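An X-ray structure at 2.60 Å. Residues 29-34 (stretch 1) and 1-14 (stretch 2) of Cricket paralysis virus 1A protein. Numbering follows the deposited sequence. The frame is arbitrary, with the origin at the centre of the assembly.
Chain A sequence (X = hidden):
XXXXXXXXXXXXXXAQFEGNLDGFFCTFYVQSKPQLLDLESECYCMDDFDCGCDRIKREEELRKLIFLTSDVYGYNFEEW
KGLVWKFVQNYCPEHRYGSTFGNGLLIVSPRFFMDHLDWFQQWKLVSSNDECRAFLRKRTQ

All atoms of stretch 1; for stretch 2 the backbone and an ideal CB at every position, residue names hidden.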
# COMPACT_ATOMS: atom_id res chain seq x y z
N TYR A 29 -5.96 -19.64 -0.47
CA TYR A 29 -5.70 -20.92 0.18
C TYR A 29 -7.04 -21.50 0.52
O TYR A 29 -8.00 -20.75 0.66
CB TYR A 29 -4.90 -20.75 1.47
CG TYR A 29 -3.42 -20.41 1.35
CD1 TYR A 29 -2.79 -20.20 0.12
CD2 TYR A 29 -2.65 -20.27 2.51
CE1 TYR A 29 -1.44 -19.89 0.04
CE2 TYR A 29 -1.30 -19.95 2.45
CZ TYR A 29 -0.70 -19.76 1.21
OH TYR A 29 0.64 -19.43 1.15
N VAL A 30 -7.11 -22.82 0.66
CA VAL A 30 -8.36 -23.54 0.92
C VAL A 30 -8.27 -24.37 2.20
O VAL A 30 -7.75 -25.49 2.19
CB VAL A 30 -8.73 -24.44 -0.27
CG1 VAL A 30 -10.00 -25.23 0.03
CG2 VAL A 30 -8.91 -23.61 -1.53
N GLN A 31 -8.81 -23.84 3.29
CA GLN A 31 -8.65 -24.45 4.60
C GLN A 31 -9.95 -24.46 5.39
O GLN A 31 -10.73 -23.50 5.33
CB GLN A 31 -7.63 -23.65 5.38
CG GLN A 31 -6.34 -23.38 4.63
CD GLN A 31 -5.39 -22.56 5.45
OE1 GLN A 31 -5.80 -21.92 6.42
NE2 GLN A 31 -4.12 -22.56 5.07
N SER A 32 -10.16 -25.52 6.16
CA SER A 32 -11.35 -25.64 6.99
C SER A 32 -11.30 -24.76 8.22
O SER A 32 -12.30 -24.18 8.61
CB SER A 32 -11.55 -27.09 7.41
OG SER A 32 -12.07 -27.84 6.33
N LYS A 33 -10.13 -24.68 8.85
CA LYS A 33 -9.98 -23.98 10.12
C LYS A 33 -8.69 -23.16 10.10
O LYS A 33 -7.66 -23.60 10.62
CB LYS A 33 -10.00 -24.97 11.29
CG LYS A 33 -11.38 -25.53 11.60
CD LYS A 33 -11.34 -26.43 12.83
CE LYS A 33 -12.69 -26.54 13.54
NZ LYS A 33 -12.56 -27.19 14.88
N PRO A 34 -8.73 -21.99 9.44
CA PRO A 34 -7.53 -21.19 9.26
C PRO A 34 -7.11 -20.49 10.53
O PRO A 34 -7.94 -20.17 11.37
CB PRO A 34 -7.96 -20.16 8.21
CG PRO A 34 -9.42 -20.03 8.40
CD PRO A 34 -9.91 -21.38 8.81
N UNK A 1 -14.43 -34.79 8.99
CA UNK A 1 -15.28 -34.13 7.95
C UNK A 1 -14.70 -32.78 7.48
O UNK A 1 -14.87 -32.39 6.31
CB UNK A 1 -16.69 -33.90 8.50
N UNK A 2 -14.03 -32.07 8.40
CA UNK A 2 -13.31 -30.84 8.07
C UNK A 2 -12.03 -31.17 7.30
O UNK A 2 -11.81 -30.63 6.20
CB UNK A 2 -12.98 -30.05 9.34
N UNK A 3 -11.20 -32.05 7.86
CA UNK A 3 -10.05 -32.61 7.15
C UNK A 3 -10.50 -33.36 5.90
O UNK A 3 -9.94 -33.18 4.82
CB UNK A 3 -9.26 -33.54 8.07
N UNK A 4 -11.53 -34.18 6.06
CA UNK A 4 -12.01 -35.01 4.95
C UNK A 4 -12.43 -34.16 3.74
O UNK A 4 -12.07 -34.46 2.60
CB UNK A 4 -13.19 -35.87 5.41
N UNK A 5 -13.15 -33.07 3.98
CA UNK A 5 -13.54 -32.19 2.89
C UNK A 5 -12.37 -31.33 2.38
O UNK A 5 -12.26 -31.11 1.18
CB UNK A 5 -14.69 -31.29 3.35
N UNK A 6 -11.53 -30.85 3.31
CA UNK A 6 -10.28 -30.14 2.98
C UNK A 6 -9.32 -30.97 2.13
O UNK A 6 -8.66 -30.45 1.22
CB UNK A 6 -9.57 -29.72 4.27
N UNK A 7 -9.24 -32.27 2.43
CA UNK A 7 -8.35 -33.18 1.72
C UNK A 7 -8.71 -33.33 0.24
O UNK A 7 -7.84 -33.25 -0.62
CB UNK A 7 -8.37 -34.55 2.40
N UNK A 8 -10.00 -33.54 -0.04
CA UNK A 8 -10.50 -33.67 -1.41
C UNK A 8 -10.19 -32.43 -2.26
O UNK A 8 -9.72 -32.55 -3.38
CB UNK A 8 -12.01 -33.92 -1.39
N UNK A 9 -10.44 -31.24 -1.72
CA UNK A 9 -10.08 -29.97 -2.39
C UNK A 9 -8.58 -29.82 -2.63
O UNK A 9 -8.16 -29.32 -3.68
CB UNK A 9 -10.57 -28.79 -1.56
N UNK A 10 -7.77 -30.25 -1.67
CA UNK A 10 -6.30 -30.12 -1.74
C UNK A 10 -5.72 -31.09 -2.75
O UNK A 10 -4.66 -30.85 -3.33
CB UNK A 10 -5.67 -30.36 -0.37
N UNK A 11 -6.42 -32.21 -2.92
CA UNK A 11 -6.12 -33.22 -3.91
C UNK A 11 -6.54 -32.67 -5.27
O UNK A 11 -5.82 -32.82 -6.26
CB UNK A 11 -6.82 -34.54 -3.59
N UNK A 12 -7.71 -32.04 -5.29
CA UNK A 12 -8.27 -31.40 -6.48
C UNK A 12 -7.45 -30.19 -6.97
O UNK A 12 -7.36 -29.94 -8.18
CB UNK A 12 -9.70 -30.96 -6.19
N UNK A 13 -6.85 -29.45 -6.04
CA UNK A 13 -5.92 -28.37 -6.39
C UNK A 13 -4.68 -28.92 -7.06
O UNK A 13 -4.16 -28.32 -8.00
CB UNK A 13 -5.53 -27.57 -5.15
N UNK A 14 -4.20 -30.05 -6.55
CA UNK A 14 -3.02 -30.70 -7.10
C UNK A 14 -3.33 -31.20 -8.49
O UNK A 14 -2.62 -30.91 -9.45
CB UNK A 14 -2.55 -31.85 -6.20

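Stretch 2 is helical through positions 2 to 14, and it lies against the end of a strand at Val30 and the loop that follows. The contact repeats at intervals of three or four residues, so positions 2, 6, 9 and 13 carry most of it.

The CB of position 1 has nothing of stretch 1 within 5.5 Å, and CA-to-CB points sideways there. The visible atoms set no preference, and the deposited residue is Ile1, whose side chain makes no contact with stretch 1.

At position 2 CA-to-CB points toward stretch 1, and the ideal CB sits 3.8 Å from Ser32 CB, with Lys33 CD 5.3 Å from that CB. The backbone already does part of the work: the carbonyl O of position 2 lies 2.8 Å from Ser32 OG, which donates a hydrogen bond to it. A side chain here must pass Ser32 and can then run along the lysine stem; a small or medium polar residue suits, as would an acidic one. It is Asn2, with chi1 in m, and its ND2 comes 3.6 Å from Lys33 CE, a packing contact. Its O also accepts the helical bond from the backbone N of position 6, at 2.9 Å.

Positions 3 and 4 point away from stretch 1 and position 5 sideways; stretch 1 leaves all three undecided. They are Ser3, Leu4 and Glu5.

Position 6 is the most informative. Its ideal CB points toward stretch 1, 3.7 Å from Ser32 OG and 5.1 Å from Val30 O, and the loop presents the backbone N of Ser32 and of Lys33. Donors call for an acceptor on a stem of some length: Glu or Gln would serve, and perhaps Asp. Glu6 is the deposited choice. With chi1 and chi2 both t, the side chain is extended and brings its carboxylate to the loop, and Ser32 N donates a weak, long but nearly straight hydrogen bond (3.4 Å) to Glu6 OE1. Water 1 extends the link: it accepts from Lys33 N at 3.2 Å and lies 3.1 Å from Glu6 OE1, to which it can donate.

Positions 7 and 8 are out of reach and unconstrained by this contact; they are Leu7 and Ala8.

At position 9 the CB points toward stretch 1 and stands only 3.9 Å from Val30 CG1. The methyl is already in contact, so a small apolar residue fits. Ala9 meets Val30 with its CB alone.

Position 10 points sideways, with no atom of stretch 1 near its ideal CB. A long polar side chain could still bend back to the strand backbone. Gln10 does so with chi2 in p: its OE1 lies 3.6 Å from Val30 O, and its NE2 donates a weak bond to water 2 at 3.4 Å, which accepts from Val30 N at 3.1 Å.

Positions 11 and 12, out of reach, are Glu11 and Leu12.

Position 13 points toward stretch 1 from farther off, so a longer apolar side chain is needed to reach Val30. Ile13 does it, its CD1 3.8 Å from Val30 CG2.

Position 14 is out of reach; it is Ala14.

Stretch 2 (1-14) INSLEELAAQELIA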
# COMPACT_ATOMS: atom_id res chain seq x y z
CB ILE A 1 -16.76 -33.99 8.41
CG1 ILE A 1 -17.72 -33.93 7.21
CG2 ILE A 1 -16.98 -32.80 9.35
CD1 ILE A 1 -19.18 -33.99 7.60
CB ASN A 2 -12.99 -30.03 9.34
CG ASN A 2 -14.25 -29.51 10.03
OD1 ASN A 2 -15.36 -29.55 9.48
ND2 ASN A 2 -14.09 -29.01 11.26
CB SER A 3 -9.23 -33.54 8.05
OG SER A 3 -8.38 -32.81 8.91
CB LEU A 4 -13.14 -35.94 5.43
CG LEU A 4 -13.59 -37.11 4.54
CD1 LEU A 4 -14.06 -38.31 5.35
CD2 LEU A 4 -14.67 -36.67 3.57
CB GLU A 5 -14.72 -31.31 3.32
CG GLU A 5 -15.41 -30.67 2.13
CD GLU A 5 -16.76 -30.07 2.44
OE1 GLU A 5 -17.19 -30.01 3.63
OE2 GLU A 5 -17.39 -29.63 1.47
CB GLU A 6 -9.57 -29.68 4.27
CG GLU A 6 -8.20 -29.04 4.06
CD GLU A 6 -7.69 -28.25 5.27
OE1 GLU A 6 -8.29 -28.35 6.37
OE2 GLU A 6 -6.67 -27.54 5.13
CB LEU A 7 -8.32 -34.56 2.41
CG LEU A 7 -7.42 -34.67 3.64
CD1 LEU A 7 -7.77 -35.92 4.45
CD2 LEU A 7 -5.94 -34.67 3.26
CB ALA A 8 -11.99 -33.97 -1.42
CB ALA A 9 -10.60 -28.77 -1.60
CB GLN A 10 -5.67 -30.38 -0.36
CG GLN A 10 -4.33 -29.70 -0.14
CD GLN A 10 -4.44 -28.20 0.12
OE1 GLN A 10 -5.47 -27.70 0.58
NE2 GLN A 10 -3.36 -27.47 -0.16
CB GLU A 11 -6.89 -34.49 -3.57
CG GLU A 11 -6.33 -35.78 -4.16
CD GLU A 11 -6.63 -35.95 -5.64
OE1 GLU A 11 -7.68 -35.44 -6.12
OE2 GLU A 11 -5.82 -36.61 -6.31
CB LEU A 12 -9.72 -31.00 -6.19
CG LEU A 12 -10.68 -30.74 -7.35
CD1 LEU A 12 -10.62 -31.83 -8.41
CD2 LEU A 12 -12.10 -30.64 -6.81
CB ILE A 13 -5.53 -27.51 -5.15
CG1 ILE A 13 -6.70 -26.61 -4.74
CG2 ILE A 13 -4.31 -26.62 -5.42
CD1 ILE A 13 -6.63 -26.10 -3.32
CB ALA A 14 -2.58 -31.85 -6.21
O HOH W 1 -7.27 -25.94 8.11
O HOH W 2 -4.57 -24.30 -0.47
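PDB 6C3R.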